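Lem22 (Legionella pneumophila subsp. pneumophila ATCC 43290, PDB 5WD9) is a Legionella effector, probably delivered into the host cell, whose precise role is not established but which may act by binding other proteins. Local coordinates at residues V5-E16 with V59-L70. Residues are numbered along the deposited sequence; the frame is centred on the assembly and turned at random.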
ATOM      1  N   VAL A   5       3.938   0.039 -15.951  1.00 12.98           N
ATOM      2  CA  VAL A   5       4.151   1.425 -15.562  1.00 10.35           C
ATOM      3  C   VAL A   5       2.845   2.066 -15.114  1.00  9.01           C
ATOM      4  O   VAL A   5       2.802   2.771 -14.100  1.00  7.31           O
ATOM      5  CB  VAL A   5       4.830   2.209 -16.690  1.00 11.39           C
ATOM      6  CG1 VAL A   5       4.885   3.667 -16.322  1.00 15.10           C
ATOM      7  CG2 VAL A   5       6.232   1.673 -16.914  1.00 14.98           C
ATOM      8  N   THR A   6       1.766   1.849 -15.865  1.00  7.82           N
ATOM      9  CA  THR A   6       0.471   2.383 -15.468  1.00  7.09           C
ATOM     10  C   THR A   6      -0.047   1.702 -14.214  1.00  7.28           C
ATOM     11  O   THR A   6      -0.608   2.364 -13.335  1.00  7.07           O
ATOM     12  CB  THR A   6      -0.516   2.238 -16.623  1.00 10.28           C
ATOM     13  OG1 THR A   6       0.020   2.942 -17.747  1.00 11.52           O
ATOM     14  CG2 THR A   6      -1.857   2.826 -16.272  1.00 10.55           C
ATOM     15  N   GLU A   7       0.117   0.376 -14.112  1.00  7.57           N
ATOM     16  CA  GLU A   7      -0.324  -0.326 -12.913  1.00  7.30           C
ATOM     17  C   GLU A   7       0.424   0.160 -11.682  1.00  6.25           C
ATOM     18  O   GLU A   7      -0.181   0.348 -10.620  1.00  6.00           O
ATOM     19  CB  GLU A   7      -0.175  -1.834 -13.081  1.00  8.14           C
ATOM     20  CG  GLU A   7      -1.083  -2.424 -14.154  1.00  9.67           C
ATOM     21  CD  GLU A   7      -2.547  -2.529 -13.753  1.00 15.26           C
ATOM     22  OE1 GLU A   7      -2.904  -2.241 -12.591  1.00 11.81           O
ATOM     23  OE2 GLU A   7      -3.358  -2.911 -14.625  1.00 17.83           O
ATOM     24  N   LEU A   8       1.731   0.393 -11.799  1.00  6.04           N
ATOM     25  CA  LEU A   8       2.480   0.858 -10.639  1.00  6.84           C
ATOM     26  C   LEU A   8       2.145   2.303 -10.299  1.00  5.81           C
ATOM     27  O   LEU A   8       2.110   2.669  -9.120  1.00  5.69           O
ATOM     28  CB  LEU A   8       3.982   0.665 -10.847  1.00  8.49           C
ATOM     29  CG  LEU A   8       4.417  -0.798 -10.828  1.00  9.49           C
ATOM     30  CD1 LEU A   8       5.930  -0.869 -10.833  1.00 21.04           C
ATOM     31  CD2 LEU A   8       3.836  -1.548  -9.628  1.00 13.70           C
ATOM     32  N   THR A   9       1.892   3.141 -11.307  1.00  5.62           N
ATOM     33  CA  THR A   9       1.436   4.500 -11.044  1.00  6.35           C
ATOM     34  C   THR A   9       0.128   4.478 -10.266  1.00  4.85           C
ATOM     35  O   THR A   9      -0.018   5.159  -9.246  1.00  6.32           O
ATOM     36  CB  THR A   9       1.265   5.249 -12.366  1.00  6.16           C
ATOM     37  OG1 THR A   9       2.542   5.348 -13.008  1.00  6.49           O
ATOM     38  CG2 THR A   9       0.729   6.652 -12.130  1.00  7.74           C
ATOM     39  N   ARG A  10      -0.822   3.665 -10.719  1.00  5.55           N
ATOM     40  CA  ARG A  10      -2.091   3.557 -10.015  1.00  4.98           C
ATOM     41  C   ARG A  10      -1.897   3.020  -8.610  1.00  5.06           C
ATOM     42  O   ARG A  10      -2.522   3.516  -7.670  1.00  6.21           O
ATOM     43  CB  ARG A  10      -3.063   2.661 -10.786  1.00  6.93           C
ATOM     44  CG  ARG A  10      -3.781   3.372 -11.931  1.00  7.79           C
ATOM     45  CD  ARG A  10      -4.773   2.452 -12.686  1.00 15.56           C
ATOM     46  NE  ARG A  10      -5.502   1.570 -11.782  1.00 16.68           N
ATOM     47  CZ  ARG A  10      -5.956   0.366 -12.109  1.00 20.21           C
ATOM     48  NH1 ARG A  10      -5.778  -0.124 -13.330  1.00 20.38           N
ATOM     49  NH2 ARG A  10      -6.568  -0.362 -11.200  1.00 14.81           N
ATOM     50  N   LEU A  11      -1.038   2.008  -8.439  1.00  4.57           N
ATOM     51  CA  LEU A  11      -0.864   1.399  -7.127  1.00  5.72           C
ATOM     52  C   LEU A  11      -0.254   2.395  -6.154  1.00  4.82           C
ATOM     53  O   LEU A  11      -0.707   2.513  -5.006  1.00  5.34           O
ATOM     54  CB  LEU A  11       0.007   0.147  -7.214  1.00  7.23           C
ATOM     55  CG  LEU A  11       0.370  -0.445  -5.845  1.00  5.57           C
ATOM     56  CD1 LEU A  11      -0.850  -0.960  -5.117  1.00  6.35           C
ATOM     57  CD2 LEU A  11       1.420  -1.529  -5.997  1.00  8.14           C
ATOM     58  N   LYS A  12       0.788   3.105  -6.587  1.00  5.30           N
ATOM     59  CA  LYS A  12       1.429   4.072  -5.713  1.00  6.23           C
ATOM     60  C   LYS A  12       0.408   5.073  -5.205  1.00  4.74           C
ATOM     61  O   LYS A  12       0.306   5.337  -3.999  1.00  5.77           O
ATOM     62  CB  LYS A  12       2.555   4.772  -6.479  1.00  7.68           C
ATOM     63  CG  LYS A  12       3.438   5.675  -5.635  1.00  8.97           C
ATOM     64  CD  LYS A  12       2.914   7.094  -5.540  1.00 11.61           C
ATOM     65  CE  LYS A  12       3.953   8.005  -4.888  1.00 13.63           C
ATOM     66  NZ  LYS A  12       3.424   9.365  -4.626  1.00 16.70           N
ATOM     67  N   GLU A  13      -0.373   5.628  -6.119  1.00  5.38           N
ATOM     68  CA  GLU A  13      -1.303   6.668  -5.720  1.00  5.74           C
ATOM     69  C   GLU A  13      -2.483   6.100  -4.952  1.00  5.64           C
ATOM     70  O   GLU A  13      -2.992   6.765  -4.045  1.00  7.14           O
ATOM     71  CB  GLU A  13      -1.720   7.483  -6.930  1.00  6.40           C
ATOM     72  CG  GLU A  13      -0.525   8.185  -7.529  1.00  8.32           C
ATOM     73  CD  GLU A  13      -0.888   9.163  -8.603  1.00  9.73           C
ATOM     74  OE1 GLU A  13      -2.090   9.458  -8.775  1.00 10.08           O
ATOM     75  OE2 GLU A  13       0.053   9.645  -9.266  1.00 12.31           O
ATOM     76  N   TYR A  14      -2.900   4.872  -5.271  1.00  4.91           N
ATOM     77  CA  TYR A  14      -3.947   4.205  -4.500  1.00  6.22           C
ATOM     78  C   TYR A  14      -3.513   4.030  -3.050  1.00  5.72           C
ATOM     79  O   TYR A  14      -4.255   4.361  -2.124  1.00  5.83           O
ATOM     80  CB  TYR A  14      -4.245   2.850  -5.147  1.00  4.78           C
ATOM     81  CG  TYR A  14      -5.312   2.049  -4.441  1.00  6.13           C
ATOM     82  CD1 TYR A  14      -6.618   2.079  -4.885  1.00 10.39           C
ATOM     83  CD2 TYR A  14      -5.016   1.247  -3.345  1.00  6.45           C
ATOM     84  CE1 TYR A  14      -7.598   1.342  -4.253  1.00 10.24           C
ATOM     85  CE2 TYR A  14      -5.997   0.516  -2.711  1.00  7.15           C
ATOM     86  CZ  TYR A  14      -7.270   0.566  -3.177  1.00  7.76           C
ATOM     87  OH  TYR A  14      -8.259  -0.163  -2.531  1.00  9.65           O
ATOM     88  N   MET A  15      -2.301   3.526  -2.842  1.00  5.54           N
ATOM     89  CA  MET A  15      -1.816   3.311  -1.482  1.00  5.74           C
ATOM     90  C   MET A  15      -1.680   4.623  -0.732  1.00  5.51           C
ATOM     91  O   MET A  15      -2.058   4.715   0.440  1.00  6.12           O
ATOM     92  CB  MET A  15      -0.476   2.583  -1.506  1.00  5.62           C
ATOM     93  CG  MET A  15      -0.566   1.139  -1.975  1.00  6.62           C
ATOM     94  SD  MET A  15       1.048   0.330  -1.985  1.00  7.32           S
ATOM     95  CE  MET A  15       1.234  -0.038  -0.234  1.00  9.89           C
ATOM     96  N   GLU A  16      -1.133   5.650  -1.388  1.00  6.23           N
ATOM     97  CA  GLU A  16      -0.986   6.942  -0.728  0.59  7.70           C
ATOM     98  C   GLU A  16      -2.346   7.491  -0.319  1.00  6.99           C
ATOM     99  O   GLU A  16      -2.511   7.995   0.799  1.00  8.58           O
ATOM    100  CB  GLU A  16      -0.251   7.915  -1.647  0.59 11.16           C
ATOM    101  CG  GLU A  16       0.090   9.240  -0.991  0.59 14.75           C
ATOM    102  CD  GLU A  16       1.171   9.990  -1.738  0.59 21.09           C
ATOM    103  OE1 GLU A  16       2.044   9.333  -2.351  0.59 23.29           O
ATOM    104  OE2 GLU A  16       1.141  11.238  -1.717  0.59 23.75           O
ATOM    105  N   VAL A  59      11.768   4.164 -14.901  1.00  9.01           N
ATOM    106  CA  VAL A  59      10.409   4.567 -14.538  0.58  8.59           C
ATOM    107  C   VAL A  59       9.809   3.575 -13.551  1.00  9.35           C
ATOM    108  O   VAL A  59       9.203   3.953 -12.538  1.00  8.74           O
ATOM    109  CB  VAL A  59       9.537   4.677 -15.798  0.58 10.60           C
ATOM    110  CG1 VAL A  59       8.088   4.882 -15.412  0.58 12.63           C
ATOM    111  CG2 VAL A  59      10.019   5.807 -16.685  0.58 19.37           C
ATOM    112  N   VAL A  60       9.963   2.286 -13.845  1.00  9.35           N
ATOM    113  CA  VAL A  60       9.450   1.258 -12.957  1.00  7.79           C
ATOM    114  C   VAL A  60      10.206   1.267 -11.637  1.00  7.70           C
ATOM    115  O   VAL A  60       9.607   1.160 -10.561  1.00  8.22           O
ATOM    116  CB  VAL A  60       9.499  -0.122 -13.635  1.00  9.25           C
ATOM    117  CG1 VAL A  60       9.141  -1.211 -12.629  1.00 12.44           C
ATOM    118  CG2 VAL A  60       8.557  -0.161 -14.813  1.00 10.17           C
ATOM    119  N   ASP A  61      11.527   1.398 -11.692  1.00  7.41           N
ATOM    120  CA  ASP A  61      12.315   1.340 -10.471  1.00  7.40           C
ATOM    121  C   ASP A  61      11.968   2.487  -9.531  1.00  7.00           C
ATOM    122  O   ASP A  61      11.854   2.284  -8.317  1.00  7.12           O
ATOM    123  CB  ASP A  61      13.797   1.334 -10.818  1.00  8.13           C
ATOM    124  CG  ASP A  61      14.263  -0.012 -11.376  1.00 11.16           C
ATOM    125  OD1 ASP A  61      13.475  -0.985 -11.390  1.00 13.11           O
ATOM    126  OD2 ASP A  61      15.430  -0.100 -11.791  1.00 15.38           O
ATOM    127  N   ARG A  62      11.785   3.698 -10.065  1.00  6.58           N
ATOM    128  CA  ARG A  62      11.382   4.804  -9.205  1.00  5.29           C
ATOM    129  C   ARG A  62      10.064   4.499  -8.508  1.00  4.92           C
ATOM    130  O   ARG A  62       9.914   4.720  -7.297  1.00  6.18           O
ATOM    131  CB  ARG A  62      11.270   6.080 -10.039  1.00  5.28           C
ATOM    132  CG  ARG A  62      10.974   7.304  -9.185  1.00  6.23           C
ATOM    133  CD  ARG A  62      10.634   8.535 -10.033  1.00  6.94           C
ATOM    134  NE  ARG A  62      11.778   9.039 -10.791  1.00  5.42           N
ATOM    135  CZ  ARG A  62      11.978   8.879 -12.097  1.00  6.04           C
ATOM    136  NH1 ARG A  62      11.121   8.221 -12.870  1.00  5.70           N
ATOM    137  NH2 ARG A  62      13.057   9.401 -12.640  1.00  7.27           N
ATOM    138  N   LEU A  63       9.084   4.016  -9.268  1.00  5.72           N
ATOM    139  CA  LEU A  63       7.791   3.707  -8.677  1.00  5.12           C
ATOM    140  C   LEU A  63       7.910   2.601  -7.639  1.00  6.03           C
ATOM    141  O   LEU A  63       7.269   2.673  -6.592  1.00  6.05           O
ATOM    142  CB  LEU A  63       6.786   3.362  -9.774  1.00  7.06           C
ATOM    143  CG  LEU A  63       6.287   4.562 -10.578  1.00  6.67           C
ATOM    144  CD1 LEU A  63       5.720   4.081 -11.894  1.00  9.32           C
ATOM    145  CD2 LEU A  63       5.223   5.297  -9.758  1.00  8.87           C
ATOM    146  N   LYS A  64       8.727   1.573  -7.902  1.00  5.36           N
ATOM    147  CA  LYS A  64       8.883   0.495  -6.925  1.00  5.71           C
ATOM    148  C   LYS A  64       9.462   1.017  -5.622  1.00  6.42           C
ATOM    149  O   LYS A  64       9.038   0.610  -4.538  1.00  6.57           O
ATOM    150  CB  LYS A  64       9.789  -0.600  -7.482  1.00  8.03           C
ATOM    151  CG  LYS A  64       9.115  -1.525  -8.490  1.00 11.18           C
ATOM    152  CD  LYS A  64      10.081  -2.612  -8.981  1.00 14.48           C
ATOM    153  CE  LYS A  64      10.584  -3.467  -7.819  1.00 19.13           C
ATOM    154  NZ  LYS A  64      11.468  -4.598  -8.274  1.00 24.44           N
ATOM    155  N   ILE A  65      10.431   1.928  -5.698  1.00  6.13           N
ATOM    156  CA  ILE A  65      10.983   2.489  -4.471  1.00  6.16           C
ATOM    157  C   ILE A  65       9.929   3.310  -3.724  1.00  5.85           C
ATOM    158  O   ILE A  65       9.779   3.195  -2.495  1.00  6.72           O
ATOM    159  CB  ILE A  65      12.243   3.307  -4.800  1.00  6.18           C
ATOM    160  CG1 ILE A  65      13.359   2.371  -5.268  1.00  7.43           C
ATOM    161  CG2 ILE A  65      12.661   4.132  -3.598  1.00  8.13           C
ATOM    162  CD1 ILE A  65      14.485   3.068  -6.028  1.00 10.48           C
ATOM    163  N   GLU A  66       9.161   4.129  -4.452  1.00  5.30           N
ATOM    164  CA  GLU A  66       8.088   4.897  -3.821  1.00  5.70           C
ATOM    165  C   GLU A  66       7.058   3.983  -3.171  1.00  5.31           C
ATOM    166  O   GLU A  66       6.599   4.240  -2.045  1.00  7.35           O
ATOM    167  CB  GLU A  66       7.416   5.800  -4.857  1.00  6.23           C
ATOM    168  CG  GLU A  66       8.314   6.928  -5.369  1.00  6.14           C
ATOM    169  CD  GLU A  66       7.705   7.694  -6.537  1.00 11.30           C
ATOM    170  OE1 GLU A  66       6.625   7.314  -7.027  1.00 11.41           O
ATOM    171  OE2 GLU A  66       8.318   8.695  -6.981  1.00 12.40           O
ATOM    172  N   ILE A  67       6.707   2.895  -3.852  1.00  5.63           N
ATOM    173  CA  ILE A  67       5.721   1.958  -3.331  1.00  5.49           C
ATOM    174  C   ILE A  67       6.262   1.261  -2.099  1.00  6.25           C
ATOM    175  O   ILE A  67       5.532   1.035  -1.132  1.00  6.45           O
ATOM    176  CB  ILE A  67       5.342   0.950  -4.426  1.00  5.30           C
ATOM    177  CG1 ILE A  67       4.472   1.645  -5.471  1.00  6.83           C
ATOM    178  CG2 ILE A  67       4.589  -0.247  -3.834  1.00  8.37           C
ATOM    179  CD1 ILE A  67       4.435   0.936  -6.778  1.00  5.91           C
ATOM    180  N   ARG A  68       7.554   0.931  -2.092  1.00  5.66           N
ATOM    181  CA  ARG A  68       8.104   0.228  -0.945  1.00  5.89           C
ATOM    182  C   ARG A  68       7.996   1.082   0.311  1.00  7.50           C
ATOM    183  O   ARG A  68       7.685   0.573   1.394  1.00  7.25           O
ATOM    184  CB  ARG A  68       9.552  -0.153  -1.241  1.00  6.75           C
ATOM    185  CG  ARG A  68      10.273  -0.722  -0.045  1.00 12.53           C
ATOM    186  CD  ARG A  68       9.837  -2.115   0.295  1.00 16.39           C
ATOM    187  NE  ARG A  68      10.534  -2.578   1.495  1.00 19.35           N
ATOM    188  CZ  ARG A  68      10.415  -3.794   2.012  1.00 21.72           C
ATOM    189  NH1 ARG A  68       9.612  -4.676   1.445  1.00 21.57           N
ATOM    190  NH2 ARG A  68      11.095  -4.120   3.105  1.00 28.22           N
ATOM    191  N   SER A  69       8.257   2.380   0.189  1.00  8.32           N
ATOM    192  CA  SER A  69       8.131   3.254   1.347  1.00  8.55           C
ATOM    193  C   SER A  69       6.701   3.260   1.868  1.00  7.09           C
ATOM    194  O   SER A  69       6.473   3.215   3.085  1.00  8.56           O
ATOM    195  CB  SER A  69       8.552   4.666   0.955  1.00 13.82           C
ATOM    196  OG  SER A  69       8.380   5.563   2.041  1.00 17.72           O
ATOM    197  N   LEU A  70       5.724   3.331   0.963  1.00  6.71           N
ATOM    198  CA  LEU A  70       4.327   3.296   1.380  1.00  6.26           C
ATOM    199  C   LEU A  70       3.974   1.952   2.000  1.00  6.47           C
ATOM    200  O   LEU A  70       3.200   1.888   2.962  1.00  6.87           O
ATOM    201  CB  LEU A  70       3.433   3.582   0.184  1.00  6.71           C
ATOM    202  CG  LEU A  70       3.574   5.001  -0.353  1.00  5.91           C
ATOM    203  CD1 LEU A  70       2.963   5.088  -1.741  1.00  7.39           C
ATOM    204  CD2 LEU A  70       2.917   5.998   0.596  1.00 10.72           C
TER
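Leu8 and Ile67 interlock as reciprocal knobs, a compact example of how two nearly parallel helices share one apolar seam. Leu8 drops among Val60, Leu63, Lys64 and Ile67: its CD1 branch meets Val60 CG1 at 3.7 Å, while CD2 lies 3.8 Å from Ile67 CD1, the two side chains crossing at about a right angle. Ile67 answers by entering the hole of Leu8, Leu11, Lys12 and Met15. With CG1 turned anti to the carbonyl carbon (chi1 -73°), its CD1 reaches Leu8, whereas CG2 is left to face Met15 SD at 4.0 Å and the CD2 methyl of Leu11.

Leu63 repeats the pattern one turn earlier on the same helix, filling the space between Val5, Leu8, Thr9 and Lys12, its CD1 3.6 Å from Thr9 OG1. That hydroxyl is turned back onto its own helix, giving a 2.8 Å hydrogen bond to Val5 O; this carbonyl also accepts Thr9 N from the opposite face of its plane. At one end Val5 divides its methyls, CG1 against Val59 in one of its two conformers and CG2 against Val60.

Lys12 is the amphipathic knob. A bend at chi2 (-88°) carries its methylene chain across Glu66 at a slant, CE lying 3.5 Å from OE1, yet NZ forms its salt bridge within its own helix, on the syn side of Glu16 OE1 at 2.7 Å in one of two Glu16 conformers. Glu66 probably adds a longer-range attraction. Leu70 brings CD1 to within 3.5 Å of Lys12 O.

Helix 28-52 covers another side of the seam, with His42 against Ile67 and Glu41 against Leu11. Knobs-into-holes packing at a 23° crossing, between helices 4-24 and 58-87, the outer two of an up-down-up trio, is characteristic of a coiled-coil-like three-helix bundle.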